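Local coordinates for protein mitochondrial enolase superfamily member 1 (Homo sapiens, PDB 4A35) that dehydrates L-fuconate to 2-keto-3-deoxy-L-fuconate in L-fucose breakdown, using a magnesium ion to stabilise the enediolate intermediate, at residues A[156-161]-A[317-322]; A[210-213]-A[219-222]. All coordinates share one frame; numbering follows the deposited sequence.

Contact 1: residues A[156-161]-A[317-322]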
loop_
_atom_site.group_PDB
_atom_site.type_symbol
_atom_site.label_atom_id
_atom_site.label_comp_id
_atom_site.label_asym_id
_atom_site.label_seq_id
_atom_site.Cartn_x
_atom_site.Cartn_y
_atom_site.Cartn_z
ATOM N N ILE A 156 2.142 -17.008 -1.234
ATOM C CA ILE A 156 2.064 -17.464 -2.626
ATOM C C ILE A 156 2.258 -18.993 -2.760
ATOM O O ILE A 156 2.124 -19.512 -3.883
ATOM C CB ILE A 156 3.019 -16.711 -3.618
ATOM C CG1 ILE A 156 4.530 -17.056 -3.358
ATOM C CG2 ILE A 156 2.751 -15.183 -3.614
ATOM C CD1 ILE A 156 5.564 -16.514 -4.428
ATOM N N THR A 157 2.527 -19.731 -1.652
ATOM C CA THR A 157 2.684 -21.202 -1.756
ATOM C C THR A 157 1.417 -21.918 -2.287
ATOM O O THR A 157 1.524 -23.040 -2.742
ATOM C CB THR A 157 3.045 -21.817 -0.373
ATOM O OG1 THR A 157 1.967 -21.548 0.538
ATOM C CG2 THR A 157 4.356 -21.280 0.171
ATOM N N ASP A 158 0.239 -21.259 -2.260
ATOM C CA ASP A 158 -1.010 -21.811 -2.796
ATOM C C ASP A 158 -1.002 -21.845 -4.350
ATOM O O ASP A 158 -1.832 -22.535 -4.927
ATOM C CB ASP A 158 -2.235 -21.056 -2.265
ATOM C CG ASP A 158 -2.174 -19.531 -2.419
ATOM O OD1 ASP A 158 -1.091 -18.927 -2.112
ATOM O OD2 ASP A 158 -3.195 -18.935 -2.846
ATOM N N VAL A 159 -0.085 -21.081 -5.014
ATOM C CA VAL A 159 0.050 -21.113 -6.500
ATOM C C VAL A 159 1.480 -21.524 -6.915
ATOM O O VAL A 159 1.671 -22.013 -8.013
ATOM C CB VAL A 159 -0.366 -19.790 -7.211
ATOM C CG1 VAL A 159 -1.790 -19.392 -6.870
ATOM C CG2 VAL A 159 0.623 -18.627 -6.955
ATOM N N LEU A 160 2.464 -21.306 -6.048
ATOM C CA LEU A 160 3.891 -21.557 -6.362
ATOM C C LEU A 160 4.635 -21.928 -5.093
ATOM O O LEU A 160 4.992 -21.056 -4.276
ATOM C CB LEU A 160 4.523 -20.297 -7.025
ATOM C CG LEU A 160 6.004 -20.416 -7.471
ATOM C CD1 LEU A 160 6.125 -21.015 -8.921
ATOM C CD2 LEU A 160 6.704 -19.029 -7.382
ATOM N N THR A 161 4.840 -23.245 -4.915
ATOM C CA THR A 161 5.646 -23.743 -3.801
ATOM C C THR A 161 7.130 -23.606 -4.173
ATOM O O THR A 161 7.469 -23.314 -5.337
ATOM C CB THR A 161 5.307 -25.229 -3.512
ATOM O OG1 THR A 161 5.704 -26.034 -4.648
ATOM C CG2 THR A 161 3.809 -25.463 -3.182
ATOM N N LEU A 317 -3.939 -11.333 -9.689
ATOM C CA LEU A 317 -4.111 -10.955 -11.115
ATOM C C LEU A 317 -3.981 -12.192 -12.030
ATOM O O LEU A 317 -4.747 -12.355 -12.982
ATOM C CB LEU A 317 -3.046 -9.901 -11.540
ATOM C CG LEU A 317 -3.268 -8.491 -10.928
ATOM C CD1 LEU A 317 -1.989 -7.617 -11.138
ATOM C CD2 LEU A 317 -4.559 -7.804 -11.544
ATOM N N LEU A 318 -3.040 -13.086 -11.693
ATOM C CA LEU A 318 -2.813 -14.333 -12.447
ATOM C C LEU A 318 -3.986 -15.311 -12.147
ATOM O O LEU A 318 -4.512 -15.924 -13.062
ATOM C CB LEU A 318 -1.456 -14.934 -12.074
ATOM C CG LEU A 318 -0.231 -14.109 -12.607
ATOM C CD1 LEU A 318 1.051 -14.553 -11.942
ATOM C CD2 LEU A 318 -0.141 -14.212 -14.143
ATOM N N GLN A 319 -4.360 -15.458 -10.868
ATOM C CA GLN A 319 -5.474 -16.355 -10.450
ATOM C C GLN A 319 -6.804 -16.013 -11.153
ATOM O O GLN A 319 -7.486 -16.920 -11.635
ATOM C CB GLN A 319 -5.680 -16.320 -8.953
ATOM C CG GLN A 319 -4.613 -17.101 -8.219
ATOM C CD GLN A 319 -4.747 -16.943 -6.725
ATOM O OE1 GLN A 319 -4.924 -15.840 -6.212
ATOM N NE2 GLN A 319 -4.749 -18.066 -6.009
ATOM N N ALA A 320 -7.126 -14.696 -11.229
ATOM C CA ALA A 320 -8.345 -14.206 -11.823
ATOM C C ALA A 320 -8.252 -14.088 -13.349
ATOM O O ALA A 320 -9.234 -13.632 -13.948
ATOM C CB ALA A 320 -8.745 -12.866 -11.211
ATOM N N LYS A 321 -7.071 -14.393 -13.970
ATOM C CA LYS A 321 -6.846 -14.239 -15.425
ATOM C C LYS A 321 -7.194 -12.789 -15.846
ATOM O O LYS A 321 -7.891 -12.537 -16.829
ATOM C CB LYS A 321 -7.636 -15.298 -16.247
ATOM C CG LYS A 321 -7.337 -16.708 -15.824
ATOM C CD LYS A 321 -7.962 -17.679 -16.814
ATOM C CE LYS A 321 -7.461 -19.058 -16.528
ATOM N NZ LYS A 321 -8.068 -20.037 -17.461
ATOM N N ALA A 322 -6.725 -11.838 -15.053
ATOM C CA ALA A 322 -7.066 -10.431 -15.165
ATOM C C ALA A 322 -6.184 -9.699 -16.162
ATOM O O ALA A 322 -6.443 -8.533 -16.430
ATOM C CB ALA A 322 -6.938 -9.765 -13.780
#

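Contact 2: residues A[210-213]-A[219-222]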
loop_
_atom_site.group_PDB
_atom_site.type_symbol
_atom_site.label_atom_id
_atom_site.label_comp_id
_atom_site.label_asym_id
_atom_site.label_seq_id
_atom_site.Cartn_x
_atom_site.Cartn_y
_atom_site.Cartn_z
ATOM N N ALA A 210 8.882 10.495 -36.403
ATOM C CA ALA A 210 9.820 10.404 -37.513
ATOM C C ALA A 210 11.220 10.075 -37.014
ATOM O O ALA A 210 11.884 9.206 -37.595
ATOM C CB ALA A 210 9.827 11.717 -38.305
ATOM N N GLN A 211 11.660 10.724 -35.924
ATOM C CA GLN A 211 13.004 10.471 -35.378
ATOM C C GLN A 211 13.108 9.016 -34.846
ATOM O O GLN A 211 14.054 8.292 -35.190
ATOM C CB GLN A 211 13.367 11.498 -34.293
ATOM C CG GLN A 211 14.785 11.349 -33.748
ATOM C CD GLN A 211 15.849 11.659 -34.785
ATOM O OE1 GLN A 211 15.907 12.761 -35.349
ATOM N NE2 GLN A 211 16.721 10.690 -35.056
ATOM N N ALA A 212 12.100 8.561 -34.076
ATOM C CA ALA A 212 12.073 7.184 -33.559
ATOM C C ALA A 212 12.098 6.175 -34.726
ATOM O O ALA A 212 12.901 5.241 -34.712
ATOM C CB ALA A 212 10.824 6.976 -32.703
ATOM N N LEU A 213 11.252 6.400 -35.766
ATOM C CA LEU A 213 11.225 5.482 -36.924
ATOM C C LEU A 213 12.613 5.420 -37.621
ATOM O O LEU A 213 13.113 4.327 -37.933
ATOM C CB LEU A 213 10.141 5.902 -37.918
ATOM C CG LEU A 213 8.698 5.657 -37.466
ATOM C CD1 LEU A 213 7.726 6.450 -38.325
ATOM C CD2 LEU A 213 8.354 4.133 -37.398
ATOM N N ARG A 219 8.034 -0.374 -32.212
ATOM C CA ARG A 219 7.038 -0.640 -31.173
ATOM C C ARG A 219 6.894 0.633 -30.321
ATOM O O ARG A 219 7.898 1.189 -29.871
ATOM C CB ARG A 219 7.468 -1.839 -30.327
ATOM C CG ARG A 219 7.858 -3.054 -31.168
ATOM C CD ARG A 219 8.380 -4.172 -30.277
ATOM N NE ARG A 219 8.970 -5.202 -31.138
ATOM C CZ ARG A 219 10.271 -5.343 -31.366
ATOM N NH1 ARG A 219 11.154 -4.587 -30.719
ATOM N NH2 ARG A 219 10.705 -6.269 -32.219
ATOM N N PHE A 220 5.674 1.142 -30.209
ATOM C CA PHE A 220 5.382 2.446 -29.639
ATOM C C PHE A 220 4.266 2.462 -28.620
ATOM O O PHE A 220 3.195 1.905 -28.848
ATOM C CB PHE A 220 4.964 3.401 -30.812
ATOM C CG PHE A 220 6.076 3.743 -31.773
ATOM C CD1 PHE A 220 6.427 2.868 -32.808
ATOM C CD2 PHE A 220 6.734 4.962 -31.687
ATOM C CE1 PHE A 220 7.448 3.193 -33.707
ATOM C CE2 PHE A 220 7.783 5.269 -32.565
ATOM C CZ PHE A 220 8.106 4.398 -33.595
ATOM N N LYS A 221 4.506 3.188 -27.503
ATOM C CA LYS A 221 3.459 3.370 -26.520
ATOM C C LYS A 221 2.933 4.781 -26.633
ATOM O O LYS A 221 3.663 5.701 -27.019
ATOM C CB LYS A 221 3.926 3.062 -25.071
ATOM C CG LYS A 221 2.741 2.964 -24.097
ATOM C CD LYS A 221 2.944 1.931 -22.981
ATOM C CE LYS A 221 3.691 2.620 -21.889
ATOM N NZ LYS A 221 4.079 1.661 -20.818
ATOM N N VAL A 222 1.655 4.954 -26.284
ATOM C CA VAL A 222 1.000 6.267 -26.250
ATOM C C VAL A 222 0.159 6.373 -24.972
ATOM O O VAL A 222 -0.575 5.444 -24.622
ATOM C CB VAL A 222 0.146 6.518 -27.547
ATOM C CG1 VAL A 222 -0.936 5.439 -27.715
ATOM C CG2 VAL A 222 -0.497 7.900 -27.535
#

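Contact 1: residues A[156-161]-A[317-322]
V159 CG1 comes at the amide of Q319 obliquely, above its plane and beyond the nitrogen, with D158 on the same side of the amide plane but farther out past the nitrogen. V159 CG1 stands 3.4 Å from Q319 NE2 and 3.8 Å from Q319 CD, so the methyl leans on the nitrogen end of the amide, with CD a little farther off. The same methyl lies 3.9 Å from Q319 CG, and the long, half-apolar glutamine can thus pack along a branched valine with its aliphatic part while keeping a polar tip. Q319 CG sits beside its backbone N (chi1 -75°) and the chain runs on extended, which carries the amide across to the loop. There D158 OD2 is 3.6 Å from Q319 NE2, with carboxylate and amide planes 77° apart; this is a loose polar approach without a hydrogen bond. The carboxylate's firm partner is K315, one turn back on the same helix as Q319, which forms a salt bridge with OD2. An alanine in place of Q319 would probably take away the cover that the glutamine chain gives V159 CG1, and with it the amide nitrogen near D158 OD2. Within the loop, I156 O accepts from both V159 N (2.9 Å) and L160 N (2.8 Å), a tight turn that presents V159. The contact joins the loop before helix 162-171 to the end of helix 311-319, where K321 closes a Schellman motif. M345 of helix 335-348 and F349 also pack on V159, and L286 of the second subunit packs on Q319.

Contact 2: residues A[210-213]-A[219-222]
Helix 202-214 and strand 219-223 form the second half of a beta-alpha-beta unit in the barrel domain of this enolase-superfamily enzyme: strand 188-192 precedes the helix, and R219 and K221 both make backbone hydrogen bonds to T192 of that strand. The contact is the seam where the helix packs on the outside of the barrel wall, and F220 reaches from the strand to the helix across it. A212 meets the ring at its edge, near the ring plane, with A212 CB 3.5 Å from F220 CE2. L213 comes at the ring obliquely, and its chain and the phenylalanine cross at about a right angle; L213 CD2 lies 3.8 Å from F220 CZ and 3.9 Å from F220 CE1. Both F220 and L213 hold CG beside the backbone N (chi1 -68° and -72°), which brings the ring end and the leucine methyl together. The residue sizes are complementary: alanine is small enough for the ring edge to come close to the helix backbone, and leucine adds a longer reach around the ring's end. I242 of helix 228-242 also touches F220. The next residue, K221, turns into the barrel, where its NZ forms salt bridges with E277 and E387; K221 probably binds substrate, as in related enzymes. The seam itself has no hydrogen bond or charge, so dispersion and the exclusion of water probably account for its stability, on the opposite side of the strand from K221.

Overall arrangement
Contact 1 and contact 2 are independent, with centres 34 Å apart and nearest atoms about 15 Å apart. They involve different strand-helix units of the barrel: contact 2 lies at strand 219-223, while helix 311-319 of contact 1 leads on to strand 325-326. Contact 1 is a surface meeting beside the second subunit, away from the annotated sites. Contact 2 is buried behind the active site; the F220 side chain is about 10 Å from that of E387, which probably binds substrate, about 11 Å from that of K223, the probable proton donor/acceptor, and about 14 Å from a bound magnesium ion.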